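Local coordinates for invasion-associated protein B (Bartonella henselae, PDB 3DTD) that is of unknown molecular function but, as a member of the invasion-associated locus B family, is probably involved in host-cell invasion by the bacterium, at residues G74-F80 with A109-I115; H48-V52 with L148-L152; V88-E94 with G128-A134; Y29-I34 with N157-L162. The contacts are given in a common frame with arbitrary orientation. Residue numbers count along the deposited sequence, not the author numbering.

In the fold
Two antiparallel sheets pack face to face in this chain, and the four contacts sample each sheet and the joints between its parts. Interaction 1 pairs neighbouring strands of the larger sheet, interaction 3 pairs neighbours in the smaller one, and interaction 2, its centre about 12 Å from that of interaction 1 and about 11 Å from that of interaction 3, bridges the two sheets. Interaction 4, its centre about 20 Å from that of interaction 1, lays helix 155-168 beside the start of strand 32-39. Along the chain, interaction 4 encloses interaction 2, which encloses 1 and 3, whose segments alternate. L76 and I115 of interaction 1 meet L90 of interaction 3, so the facing sides of the two sheets share one apolar interior.

Interaction 1 of 4, residues G74-F80 with A109-I115; sequences GNLTVPF and AGCIVPI
Between V78, C111 and V113 lies the apolar centre of this strand pair: V78 CG2 is 3.8 Å from C111 CB and 4.0 Å from V113 CG2, and L76 CB is 4.0 Å from V113 CB. The beta-branched V78 (m) and V113 (t) share this face with L76, C111 and I115, and it reaches the second sheet, where L76 touches L133 and V113 touches V88. F80, chi1 m, swings its ring so that G110 CA lies over one face, 4.2 Å from the centroid, a CH-pi contact; C111 SG, disulfide-bonded to C106, makes an oblique sulfur-aromatic contact at 5.4 Å from the same centroid. G110, at phi/psi 138/-166, must be glycine, since a CB would clash with V78 O. The segments are adjacent antiparallel strands of the larger sheet, axes 4.5 Å apart at 147°. G74-I115, L76-V113 and V78-C111 are hydrogen-bonded pairs; N75-P114 and T77-I112 are non-hydrogen-bonded, which suits P114, a residue without an NH. L76 N to V113 O is 2.7 Å, V113 N to L76 O 2.6 Å, and V78 N to C111 O 2.8 Å. On the other, partly exposed face T77 OG1 lies 3.6 Å from I112 CD1, and N75 OD1 3.4 Å from I112 CG2.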
loop_
_atom_site.group_PDB
_atom_site.type_symbol
_atom_site.label_atom_id
_atom_site.label_comp_id
_atom_site.label_asym_id
_atom_site.label_seq_id
_atom_site.Cartn_x
_atom_site.Cartn_y
_atom_site.Cartn_z
ATOM N N GLY C 74 14.598 18.444 35.626
ATOM C CA GLY C 74 14.074 17.605 34.557
ATOM C C GLY C 74 15.123 17.178 33.554
ATOM O O GLY C 74 16.266 16.898 33.917
ATOM N N ASN C 75 14.732 17.139 32.282
ATOM C CA ASN C 75 15.604 16.641 31.223
ATOM C C ASN C 75 15.634 17.494 29.969
ATOM O O ASN C 75 14.610 18.010 29.519
ATOM C CB ASN C 75 15.230 15.200 30.853
ATOM C CG ASN C 75 15.578 14.207 31.949
ATOM O OD1 ASN C 75 16.740 14.074 32.341
ATOM N ND2 ASN C 75 14.570 13.505 32.449
ATOM N N LEU C 76 16.830 17.615 29.410
ATOM C CA LEU C 76 17.044 18.233 28.122
ATOM C C LEU C 76 17.395 17.132 27.121
ATOM O O LEU C 76 18.244 16.290 27.398
ATOM C CB LEU C 76 18.175 19.260 28.232
ATOM C CG LEU C 76 18.718 19.988 27.004
ATOM C CD1 LEU C 76 17.722 20.997 26.478
ATOM C CD2 LEU C 76 20.024 20.670 27.362
ATOM N N THR C 77 16.722 17.127 25.974
ATOM C CA THR C 77 17.026 16.187 24.901
ATOM C C THR C 77 17.809 16.920 23.816
ATOM O O THR C 77 17.347 17.927 23.294
ATOM C CB THR C 77 15.749 15.552 24.307
ATOM O OG1 THR C 77 14.948 15.001 25.360
ATOM C CG2 THR C 77 16.100 14.445 23.321
ATOM N N VAL C 78 19.005 16.420 23.510
ATOM C CA VAL C 78 19.894 17.024 22.508
ATOM C C VAL C 78 20.090 16.038 21.338
ATOM O O VAL C 78 19.734 14.865 21.471
ATOM C CB VAL C 78 21.264 17.492 23.139
ATOM C CG1 VAL C 78 21.045 18.560 24.214
ATOM C CG2 VAL C 78 22.068 16.326 23.687
ATOM N N PRO C 79 20.619 16.508 20.183
ATOM C CA PRO C 79 20.821 15.601 19.041
ATOM C C PRO C 79 21.822 14.462 19.253
ATOM O O PRO C 79 22.601 14.474 20.202
ATOM C CB PRO C 79 21.354 16.530 17.936
ATOM C CG PRO C 79 20.998 17.888 18.353
ATOM C CD PRO C 79 21.010 17.889 19.841
ATOM N N PHE C 80 21.774 13.486 18.350
ATOM C CA PHE C 80 22.788 12.445 18.232
ATOM C C PHE C 80 24.080 13.055 17.694
ATOM O O PHE C 80 24.064 14.132 17.091
ATOM C CB PHE C 80 22.315 11.368 17.251
ATOM C CG PHE C 80 21.186 10.513 17.763
ATOM C CD1 PHE C 80 21.289 9.830 18.974
ATOM C CD2 PHE C 80 20.032 10.360 17.007
ATOM C CE1 PHE C 80 20.251 9.035 19.430
ATOM C CE2 PHE C 80 18.992 9.565 17.456
ATOM C CZ PHE C 80 19.099 8.902 18.665
ATOM N N ALA C 109 14.908 8.869 20.822
ATOM C CA ALA C 109 14.519 10.284 20.719
ATOM C C ALA C 109 15.698 11.266 20.734
ATOM O O ALA C 109 15.557 12.422 20.327
ATOM C CB ALA C 109 13.518 10.640 21.821
ATOM N N GLY C 110 16.853 10.804 21.206
ATOM C CA GLY C 110 18.066 11.622 21.256
ATOM C C GLY C 110 18.813 11.424 22.563
ATOM O O GLY C 110 18.528 10.486 23.313
ATOM N N CYS C 111 19.760 12.317 22.840
ATOM C CA CYS C 111 20.595 12.214 24.035
ATOM C C CYS C 111 20.069 13.038 25.210
ATOM O O CYS C 111 19.766 14.220 25.068
ATOM C CB CYS C 111 22.041 12.575 23.701
ATOM S SG CYS C 111 22.789 11.367 22.600
ATOM N N ILE C 112 19.971 12.395 26.369
ATOM C CA ILE C 112 19.309 12.969 27.533
ATOM C C ILE C 112 20.300 13.639 28.486
ATOM O O ILE C 112 21.263 13.015 28.943
ATOM C CB ILE C 112 18.454 11.903 28.286
ATOM C CG1 ILE C 112 17.535 11.134 27.319
ATOM C CG2 ILE C 112 17.663 12.530 29.435
ATOM C CD1 ILE C 112 16.513 11.984 26.545
ATOM N N VAL C 113 20.048 14.919 28.761
ATOM C CA VAL C 113 20.860 15.738 29.656
ATOM C C VAL C 113 20.011 16.135 30.873
ATOM O O VAL C 113 19.086 16.935 30.742
ATOM C CB VAL C 113 21.365 17.021 28.938
ATOM C CG1 VAL C 113 22.267 17.836 29.850
ATOM C CG2 VAL C 113 22.095 16.683 27.649
ATOM N N PRO C 114 20.303 15.559 32.054
ATOM C CA PRO C 114 19.596 15.952 33.275
ATOM C C PRO C 114 19.969 17.366 33.710
ATOM O O PRO C 114 21.136 17.753 33.633
ATOM C CB PRO C 114 20.089 14.942 34.322
ATOM C CG PRO C 114 20.782 13.878 33.568
ATOM C CD PRO C 114 21.297 14.505 32.320
ATOM N N ILE C 115 18.972 18.118 34.158
ATOM C CA ILE C 115 19.156 19.511 34.542
ATOM C C ILE C 115 18.483 19.791 35.879
ATOM O O ILE C 115 17.387 19.305 36.142
ATOM C CB ILE C 115 18.620 20.482 33.460
ATOM C CG1 ILE C 115 17.379 19.890 32.778
ATOM C CG2 ILE C 115 19.703 20.752 32.426
ATOM C CD1 ILE C 115 16.451 20.881 32.136
#

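Interaction 2 of 4, residues H48-V52 with L148-L152; sequences HRQEV and LFVQL
Hydrogen bonds carry most of this contact. E51 offers both carboxylate oxygens to Q151: the backbone Q151 N donates to E51 OE2 at 2.9 Å, and the side-chain Q151 NE2 to E51 OE1 at 3.1 Å. E51 can reach across because its CA-to-CB bond points toward 148-152 and both chi1 and chi2 are m. Within 48-52 a salt bridge joins R49 NE to E51 OE2 at 2.8 Å, and R49 NH2 donates to E51 OE1 at 3.0 Å; two residues apart, R49 and E51 lie on one side of their extended strand, which allows this bidentate pairing. The other end of the amide, Q151 OE1, accepts from T28 N of a neighbouring subunit, and R49 NH1 binds L31 O. Apolar contact is slighter: R49 CG lies 3.9 Å from V150 CG1. In the backbone, the strand axes stay 7.4 Å apart at 123°, and the closest CA atoms, of E51 and V150, are 6.9 Å apart. That spacing is too wide for a beta bridge: strands 42-52 and 144-151 belong to different sheets, and the contact is a polar junction between the two layers of a beta-sandwich-like arrangement.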
loop_
_atom_site.group_PDB
_atom_site.type_symbol
_atom_site.label_atom_id
_atom_site.label_comp_id
_atom_site.label_asym_id
_atom_site.label_seq_id
_atom_site.Cartn_x
_atom_site.Cartn_y
_atom_site.Cartn_z
ATOM N N HIS C 48 6.876 21.700 29.357
ATOM C CA HIS C 48 7.710 21.236 28.243
ATOM C C HIS C 48 7.700 22.088 26.982
ATOM O O HIS C 48 6.776 22.855 26.742
ATOM C CB HIS C 48 7.426 19.764 27.909
ATOM C CG HIS C 48 6.009 19.493 27.514
ATOM N ND1 HIS C 48 5.617 19.373 26.200
ATOM C CD2 HIS C 48 4.892 19.325 28.258
ATOM C CE1 HIS C 48 4.320 19.132 26.152
ATOM N NE2 HIS C 48 3.856 19.103 27.386
ATOM N N ARG C 49 8.763 21.928 26.195
ATOM C CA ARG C 49 9.011 22.693 24.980
ATOM C C ARG C 49 9.886 21.875 24.016
ATOM O O ARG C 49 10.901 21.309 24.423
ATOM C CB ARG C 49 9.708 24.013 25.338
ATOM C CG ARG C 49 10.329 24.771 24.171
ATOM C CD ARG C 49 9.361 25.785 23.599
ATOM N NE ARG C 49 9.720 26.191 22.243
ATOM C CZ ARG C 49 8.874 26.246 21.218
ATOM N NH1 ARG C 49 7.591 25.942 21.371
ATOM N NH2 ARG C 49 9.321 26.628 20.036
ATOM N N GLN C 50 9.515 21.798 22.764
ATOM C CA GLN C 50 10.429 21.289 21.801
ATOM C C GLN C 50 10.744 22.259 20.728
ATOM O O GLN C 50 9.974 23.098 20.431
ATOM C CB GLN C 50 9.999 19.939 21.277
ATOM C CG GLN C 50 8.806 19.949 20.480
ATOM C CD GLN C 50 8.241 18.599 20.293
ATOM O OE1 GLN C 50 7.330 18.427 19.546
ATOM N NE2 GLN C 50 8.777 17.636 20.973
ATOM N N GLU C 51 11.929 22.149 20.186
ATOM C CA GLU C 51 12.380 22.983 19.084
ATOM C C GLU C 51 12.600 22.141 17.830
ATOM O O GLU C 51 13.130 21.031 17.894
ATOM C CB GLU C 51 13.654 23.754 19.446
ATOM C CG GLU C 51 13.614 24.518 20.777
ATOM C CD GLU C 51 12.714 25.759 20.772
ATOM O OE1 GLU C 51 12.233 26.187 19.697
ATOM O OE2 GLU C 51 12.493 26.319 21.866
ATOM N N VAL C 52 12.181 22.680 16.690
ATOM C CA VAL C 52 12.261 21.977 15.412
ATOM C C VAL C 52 13.121 22.744 14.405
ATOM O O VAL C 52 13.367 23.939 14.573
ATOM C CB VAL C 52 10.847 21.676 14.804
ATOM C CG1 VAL C 52 9.988 20.874 15.779
ATOM C CG2 VAL C 52 10.129 22.956 14.380
ATOM N N LEU C 148 22.331 26.031 19.057
ATOM C CA LEU C 148 21.104 25.469 19.615
ATOM C C LEU C 148 20.654 26.216 20.870
ATOM O O LEU C 148 21.475 26.715 21.637
ATOM C CB LEU C 148 21.284 23.982 19.919
ATOM C CG LEU C 148 20.826 22.892 18.944
ATOM C CD1 LEU C 148 21.105 23.202 17.478
ATOM C CD2 LEU C 148 21.478 21.588 19.354
ATOM N N PHE C 149 19.340 26.280 21.067
ATOM C CA PHE C 149 18.736 27.023 22.168
ATOM C C PHE C 149 17.347 26.491 22.488
ATOM O O PHE C 149 16.759 25.744 21.703
ATOM C CB PHE C 149 18.659 28.536 21.860
ATOM C CG PHE C 149 18.077 28.852 20.509
ATOM C CD1 PHE C 149 16.698 28.919 20.323
ATOM C CD2 PHE C 149 18.912 29.077 19.418
ATOM C CE1 PHE C 149 16.166 29.193 19.078
ATOM C CE2 PHE C 149 18.387 29.349 18.168
ATOM C CZ PHE C 149 17.018 29.402 17.999
ATOM N N VAL C 150 16.836 26.878 23.653
ATOM C CA VAL C 150 15.431 26.700 23.996
ATOM C C VAL C 150 14.838 28.102 24.184
ATOM O O VAL C 150 15.388 28.914 24.922
ATOM C CB VAL C 150 15.247 25.833 25.277
ATOM C CG1 VAL C 150 13.778 25.689 25.639
ATOM C CG2 VAL C 150 15.864 24.452 25.087
ATOM N N GLN C 151 13.741 28.390 23.486
ATOM C CA GLN C 151 13.078 29.687 23.594
ATOM C C GLN C 151 12.276 29.749 24.890
ATOM O O GLN C 151 11.566 28.803 25.232
ATOM C CB GLN C 151 12.175 29.936 22.391
ATOM C CG GLN C 151 12.896 29.983 21.059
ATOM C CD GLN C 151 11.953 30.218 19.899
ATOM O OE1 GLN C 151 11.612 31.356 19.584
ATOM N NE2 GLN C 151 11.529 29.137 19.251
ATOM N N LEU C 152 12.397 30.868 25.600
ATOM C CA LEU C 152 11.849 30.997 26.952
ATOM C C LEU C 152 10.552 31.808 27.058
ATOM O O LEU C 152 10.086 32.079 28.161
ATOM C CB LEU C 152 12.911 31.566 27.906
ATOM C CG LEU C 152 14.208 30.769 28.090
ATOM C CD1 LEU C 152 15.228 31.599 28.860
ATOM C CD2 LEU C 152 13.967 29.416 28.774
#

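Interaction 3 of 4, residues V88-E94 with G128-A134; sequences VRLQVDE and GKHLKLA
This is an antiparallel pairing of 88-92 with 130-134, part of strand 130-136, in the two inner strands of the smaller sheet; the axes of 88-92 and 130-134 are 4.6 Å apart at 156°. R89-A134 and Q91-K132 are hydrogen-bonded pairs, L90-L133 and V92-L131 non-hydrogen-bonded ones. R89 N to A134 O is 2.8 Å, K132 N to Q91 O 2.7 Å and D93 N to H130 O 3.0 Å. The pairing largely splits the faces by polarity, as expected of a sheet packed on one side. Leucines and valine fill the buried face, where L90 CD2 is 3.8 Å from L131 CD2 and L90 CG 3.8 Å from L133 CD1; helix 119-127 covers V92 and L131. R89, Q91, K132 and the small A134 form the other, partly exposed face. Beyond V92, D93 takes phi/psi 53/-116 and, with chi1 m, turns its carboxylate back: D93 OD1 accepts from H130 N at 2.9 Å and D93 OD2 from K129 N at 3.0 Å. G128 suits the close approach, since a CB there would clash with V92 CG1.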
loop_
_atom_site.group_PDB
_atom_site.type_symbol
_atom_site.label_atom_id
_atom_site.label_comp_id
_atom_site.label_asym_id
_atom_site.label_seq_id
_atom_site.Cartn_x
_atom_site.Cartn_y
_atom_site.Cartn_z
ATOM N N VAL C 88 27.822 19.686 28.443
ATOM C CA VAL C 88 26.804 20.514 27.813
ATOM C C VAL C 88 26.628 21.754 28.687
ATOM O O VAL C 88 26.298 21.653 29.872
ATOM C CB VAL C 88 25.456 19.755 27.638
ATOM C CG1 VAL C 88 24.362 20.686 27.109
ATOM C CG2 VAL C 88 25.626 18.555 26.705
ATOM N N ARG C 89 26.872 22.918 28.092
ATOM C CA ARG C 89 26.819 24.199 28.788
ATOM C C ARG C 89 25.474 24.887 28.545
ATOM O O ARG C 89 25.032 25.019 27.404
ATOM C CB ARG C 89 27.982 25.079 28.316
ATOM C CG ARG C 89 28.103 26.443 28.984
ATOM C CD ARG C 89 29.270 27.213 28.385
ATOM N NE ARG C 89 29.441 28.533 28.987
ATOM C CZ ARG C 89 28.988 29.668 28.458
ATOM N NH1 ARG C 89 28.325 29.660 27.306
ATOM N NH2 ARG C 89 29.201 30.820 29.085
ATOM N N LEU C 90 24.832 25.306 29.631
ATOM C CA LEU C 90 23.551 26.010 29.575
ATOM C C LEU C 90 23.707 27.442 30.077
ATOM O O LEU C 90 24.218 27.668 31.174
ATOM C CB LEU C 90 22.496 25.279 30.415
ATOM C CG LEU C 90 21.778 24.055 29.836
ATOM C CD1 LEU C 90 22.602 22.784 29.976
ATOM C CD2 LEU C 90 20.440 23.880 30.522
ATOM N N GLN C 91 23.258 28.403 29.276
ATOM C CA GLN C 91 23.374 29.816 29.619
ATOM C C GLN C 91 22.113 30.587 29.243
ATOM O O GLN C 91 21.644 30.505 28.109
ATOM C CB GLN C 91 24.597 30.433 28.927
ATOM C CG GLN C 91 24.907 31.866 29.347
ATOM C CD GLN C 91 26.032 32.495 28.543
ATOM O OE1 GLN C 91 26.339 32.067 27.427
ATOM N NE2 GLN C 91 26.645 33.527 29.104
ATOM N N VAL C 92 21.568 31.337 30.197
ATOM C CA VAL C 92 20.444 32.219 29.904
ATOM C C VAL C 92 20.977 33.468 29.209
ATOM O O VAL C 92 21.624 34.316 29.836
ATOM C CB VAL C 92 19.637 32.616 31.156
ATOM C CG1 VAL C 92 18.327 33.254 30.744
ATOM C CG2 VAL C 92 19.381 31.415 32.039
ATOM N N ASP C 93 20.700 33.542 27.906
ATOM C CA ASP C 93 21.163 34.611 27.019
ATOM C C ASP C 93 22.680 34.817 27.091
ATOM O O ASP C 93 23.439 33.909 26.751
ATOM C CB ASP C 93 20.374 35.910 27.252
ATOM C CG ASP C 93 18.885 35.748 26.984
ATOM O OD1 ASP C 93 18.509 35.297 25.877
ATOM O OD2 ASP C 93 18.088 36.078 27.882
ATOM N N GLU C 94 23.111 35.989 27.553
ATOM C CA GLU C 94 24.537 36.324 27.615
ATOM C C GLU C 94 25.004 36.672 29.027
ATOM O O GLU C 94 26.105 37.192 29.212
ATOM C CB GLU C 94 24.862 37.470 26.648
ATOM C CG GLU C 94 24.797 37.085 25.174
ATOM C CD GLU C 94 25.092 38.252 24.241
ATOM O OE1 GLU C 94 26.140 38.915 24.409
ATOM O OE2 GLU C 94 24.274 38.499 23.328
ATOM N N GLY C 128 14.639 35.765 31.024
ATOM C CA GLY C 128 15.396 35.518 29.798
ATOM C C GLY C 128 14.563 35.326 28.548
ATOM O O GLY C 128 13.347 35.162 28.625
ATOM N N LYS C 129 15.235 35.345 27.398
ATOM C CA LYS C 129 14.600 35.118 26.098
ATOM C C LYS C 129 14.995 33.773 25.485
ATOM O O LYS C 129 14.151 33.055 24.946
ATOM C CB LYS C 129 14.920 36.265 25.131
ATOM C CG LYS C 129 13.840 37.350 25.092
ATOM C CD LYS C 129 14.404 38.733 24.788
ATOM C CE LYS C 129 14.831 39.444 26.066
ATOM N NZ LYS C 129 15.246 40.851 25.812
ATOM N N HIS C 130 16.267 33.426 25.583
ATOM C CA HIS C 130 16.819 32.178 25.078
ATOM C C HIS C 130 17.625 31.471 26.124
ATOM O O HIS C 130 18.363 32.054 26.826
ATOM C CB HIS C 130 17.749 32.430 23.920
ATOM C CG HIS C 130 17.051 32.649 22.632
ATOM N ND1 HIS C 130 17.637 32.402 21.421
ATOM C CD2 HIS C 130 15.813 33.096 22.365
ATOM C CE1 HIS C 130 16.778 32.669 20.464
ATOM N NE2 HIS C 130 15.668 33.105 21.011
ATOM N N LEU C 131 17.493 30.181 26.192
ATOM C CA LEU C 131 18.435 29.359 26.936
ATOM C C LEU C 131 19.408 28.753 25.934
ATOM O O LEU C 131 19.071 27.810 25.222
ATOM C CB LEU C 131 17.718 28.275 27.737
ATOM C CG LEU C 131 18.598 27.306 28.540
ATOM C CD1 LEU C 131 19.448 28.025 29.587
ATOM C CD2 LEU C 131 17.732 26.270 29.192
ATOM N N LYS C 132 20.606 29.326 25.866
ATOM C CA LYS C 132 21.611 28.928 24.888
ATOM C C LYS C 132 22.329 27.653 25.304
ATOM O O LYS C 132 22.712 27.490 26.466
ATOM C CB LYS C 132 22.621 30.057 24.667
ATOM C CG LYS C 132 22.057 31.273 23.938
ATOM C CD LYS C 132 23.141 32.299 23.664
ATOM C CE LYS C 132 22.574 33.525 22.963
ATOM N NZ LYS C 132 23.621 34.559 22.710
ATOM N N LEU C 133 22.500 26.748 24.345
ATOM C CA LEU C 133 23.211 25.493 24.583
ATOM C C LEU C 133 24.564 25.472 23.873
ATOM O O LEU C 133 24.692 25.960 22.748
ATOM C CB LEU C 133 22.377 24.287 24.138
ATOM C CG LEU C 133 21.104 23.771 24.828
ATOM C CD1 LEU C 133 20.772 24.451 26.164
ATOM C CD2 LEU C 133 19.923 23.866 23.892
ATOM N N ALA C 134 25.565 24.910 24.544
ATOM C CA ALA C 134 26.901 24.735 23.971
ATOM C C ALA C 134 27.415 23.321 24.236
ATOM O O ALA C 134 27.439 22.862 25.382
ATOM C CB ALA C 134 27.865 25.773 24.536
#

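Interaction 4 of 4, residues Y29-I34 with N157-L162; sequences YGLWSI and NALNRL
A type II' beta turn runs from Y29 to W32, with G30 at phi/psi 65/-115, a conformation that glycine adopts easily; the turn is closed by W32 N to Y29 O at 2.9 Å and Y29 N to W32 O at 2.8 Å. It is the hairpin turn joining strands 27-29 and 32-39 at one edge of the larger sheet, and helix 155-168 packs against this corner of the fold. Strand 32-34 and helix 157-162 run nearly the same way, 15° between their directions, with axes 8.9 Å apart, and the closest CA atoms, of Y29 and A158, are 5.5 Å apart. Small A158 permits that approach: its CB is 4.0 Å from both Y29 CB and W32 CB and 3.9 Å from I34 CD1. W32, chi1 m, points its CB toward the helix while its indole leads away to give NE1 to Q151 O. I34, m and t, extends CD1 to within 3.3 Å of A158 O, 3.7 Å of R161 CG and 3.9 Å of L162 CD1, so that an apolar tip sits against the backbone of the helix at A158. Y29, chi1 m, lays its ring beside the helix with N157 O over one face. Its hydroxyl is hydrogen-bonded to E27, whose carboxylate also takes R161 NE in a salt bridge, and Y29 OH lies 3.4 Å from R161 CD.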
loop_
_atom_site.group_PDB
_atom_site.type_symbol
_atom_site.label_atom_id
_atom_site.label_comp_id
_atom_site.label_asym_id
_atom_site.label_seq_id
_atom_site.Cartn_x
_atom_site.Cartn_y
_atom_site.Cartn_z
ATOM N N TYR C 29 1.167 28.178 27.355
ATOM C CA TYR C 29 1.602 29.468 27.870
ATOM C C TYR C 29 2.763 29.956 27.031
ATOM O O TYR C 29 3.904 29.537 27.231
ATOM C CB TYR C 29 1.986 29.368 29.350
ATOM C CG TYR C 29 0.813 29.023 30.231
ATOM C CD1 TYR C 29 -0.047 30.015 30.694
ATOM C CD2 TYR C 29 0.549 27.699 30.583
ATOM C CE1 TYR C 29 -1.137 29.701 31.490
ATOM C CE2 TYR C 29 -0.544 27.374 31.377
ATOM C CZ TYR C 29 -1.381 28.379 31.826
ATOM O OH TYR C 29 -2.460 28.069 32.615
ATOM N N GLY C 30 2.448 30.828 26.076
ATOM C CA GLY C 30 3.413 31.309 25.105
ATOM C C GLY C 30 3.862 30.160 24.232
ATOM O O GLY C 30 3.062 29.575 23.502
ATOM N N LEU C 31 5.143 29.826 24.335
ATOM C CA LEU C 31 5.722 28.721 23.582
ATOM C C LEU C 31 5.816 27.449 24.428
ATOM O O LEU C 31 6.211 26.395 23.936
ATOM C CB LEU C 31 7.094 29.111 23.026
ATOM C CG LEU C 31 7.151 30.218 21.966
ATOM C CD1 LEU C 31 8.585 30.580 21.651
ATOM C CD2 LEU C 31 6.418 29.826 20.689
ATOM N N TRP C 32 5.423 27.547 25.692
ATOM C CA TRP C 32 5.540 26.428 26.623
ATOM C C TRP C 32 4.223 25.694 26.834
ATOM O O TRP C 32 3.152 26.302 26.808
ATOM C CB TRP C 32 6.143 26.897 27.950
ATOM C CG TRP C 32 7.614 27.082 27.851
ATOM C CD1 TRP C 32 8.272 28.134 27.282
ATOM C CD2 TRP C 32 8.625 26.170 28.303
ATOM N NE1 TRP C 32 9.630 27.939 27.357
ATOM C CE2 TRP C 32 9.876 26.742 27.981
ATOM C CE3 TRP C 32 8.596 24.925 28.950
ATOM C CZ2 TRP C 32 11.088 26.115 28.289
ATOM C CZ3 TRP C 32 9.800 24.303 29.258
ATOM C CH2 TRP C 32 11.030 24.901 28.925
ATOM N N SER C 33 4.322 24.379 27.018
ATOM C CA SER C 33 3.158 23.517 27.222
ATOM C C SER C 33 3.164 22.859 28.602
ATOM O O SER C 33 4.223 22.622 29.179
ATOM C CB SER C 33 3.086 22.437 26.140
ATOM O OG SER C 33 2.998 23.003 24.844
ATOM N N ILE C 34 1.970 22.575 29.122
ATOM C CA ILE C 34 1.809 21.877 30.396
ATOM C C ILE C 34 0.871 20.674 30.260
ATOM O O ILE C 34 -0.252 20.795 29.759
ATOM C CB ILE C 34 1.321 22.824 31.538
ATOM C CG1 ILE C 34 2.418 23.824 31.902
ATOM C CG2 ILE C 34 0.920 22.035 32.796
ATOM C CD1 ILE C 34 1.958 24.925 32.798
ATOM N N ASN C 157 5.094 32.306 33.049
ATOM C CA ASN C 157 3.662 32.026 33.187
ATOM C C ASN C 157 3.318 30.545 33.318
ATOM O O ASN C 157 2.389 30.188 34.046
ATOM C CB ASN C 157 2.867 32.647 32.037
ATOM C CG ASN C 157 2.691 34.147 32.189
ATOM O OD1 ASN C 157 2.692 34.685 33.298
ATOM N ND2 ASN C 157 2.527 34.832 31.066
ATOM N N ALA C 158 4.071 29.696 32.619
ATOM C CA ALA C 158 3.929 28.248 32.753
ATOM C C ALA C 158 4.411 27.753 34.122
ATOM O O ALA C 158 3.798 26.866 34.710
ATOM C CB ALA C 158 4.645 27.517 31.624
ATOM N N LEU C 159 5.489 28.342 34.633
ATOM C CA LEU C 159 5.996 27.979 35.957
ATOM C C LEU C 159 5.056 28.424 37.079
ATOM O O LEU C 159 4.890 27.709 38.063
ATOM C CB LEU C 159 7.411 28.517 36.171
ATOM C CG LEU C 159 8.166 28.098 37.434
ATOM C CD1 LEU C 159 8.164 26.584 37.648
ATOM C CD2 LEU C 159 9.575 28.622 37.353
ATOM N N ASN C 160 4.434 29.590 36.908
ATOM C CA ASN C 160 3.383 30.077 37.806
ATOM C C ASN C 160 2.175 29.149 37.889
ATOM O O ASN C 160 1.593 28.974 38.960
ATOM C CB ASN C 160 2.910 31.469 37.380
ATOM C CG ASN C 160 3.934 32.546 37.663
ATOM O OD1 ASN C 160 4.924 32.309 38.342
ATOM N ND2 ASN C 160 3.700 33.741 37.136
ATOM N N ARG C 161 1.807 28.576 36.745
ATOM C CA ARG C 161 0.755 27.570 36.656
ATOM C C ARG C 161 1.162 26.265 37.346
ATOM O O ARG C 161 0.342 25.639 38.018
ATOM C CB ARG C 161 0.376 27.337 35.188
ATOM C CG ARG C 161 -0.725 26.307 34.943
ATOM C CD ARG C 161 -2.023 26.658 35.630
ATOM N NE ARG C 161 -3.062 25.690 35.306
ATOM C CZ ARG C 161 -4.122 25.437 36.065
ATOM N NH1 ARG C 161 -4.294 26.080 37.214
ATOM N NH2 ARG C 161 -5.005 24.532 35.673
ATOM N N LEU C 162 2.428 25.880 37.192
ATOM C CA LEU C 162 2.994 24.718 37.875
ATOM C C LEU C 162 2.993 24.862 39.399
ATOM O O LEU C 162 2.770 23.884 40.117
ATOM C CB LEU C 162 4.410 24.431 37.359
ATOM C CG LEU C 162 4.677 23.103 36.641
ATOM C CD1 LEU C 162 3.717 22.811 35.504
ATOM C CD2 LEU C 162 6.111 23.043 36.170
#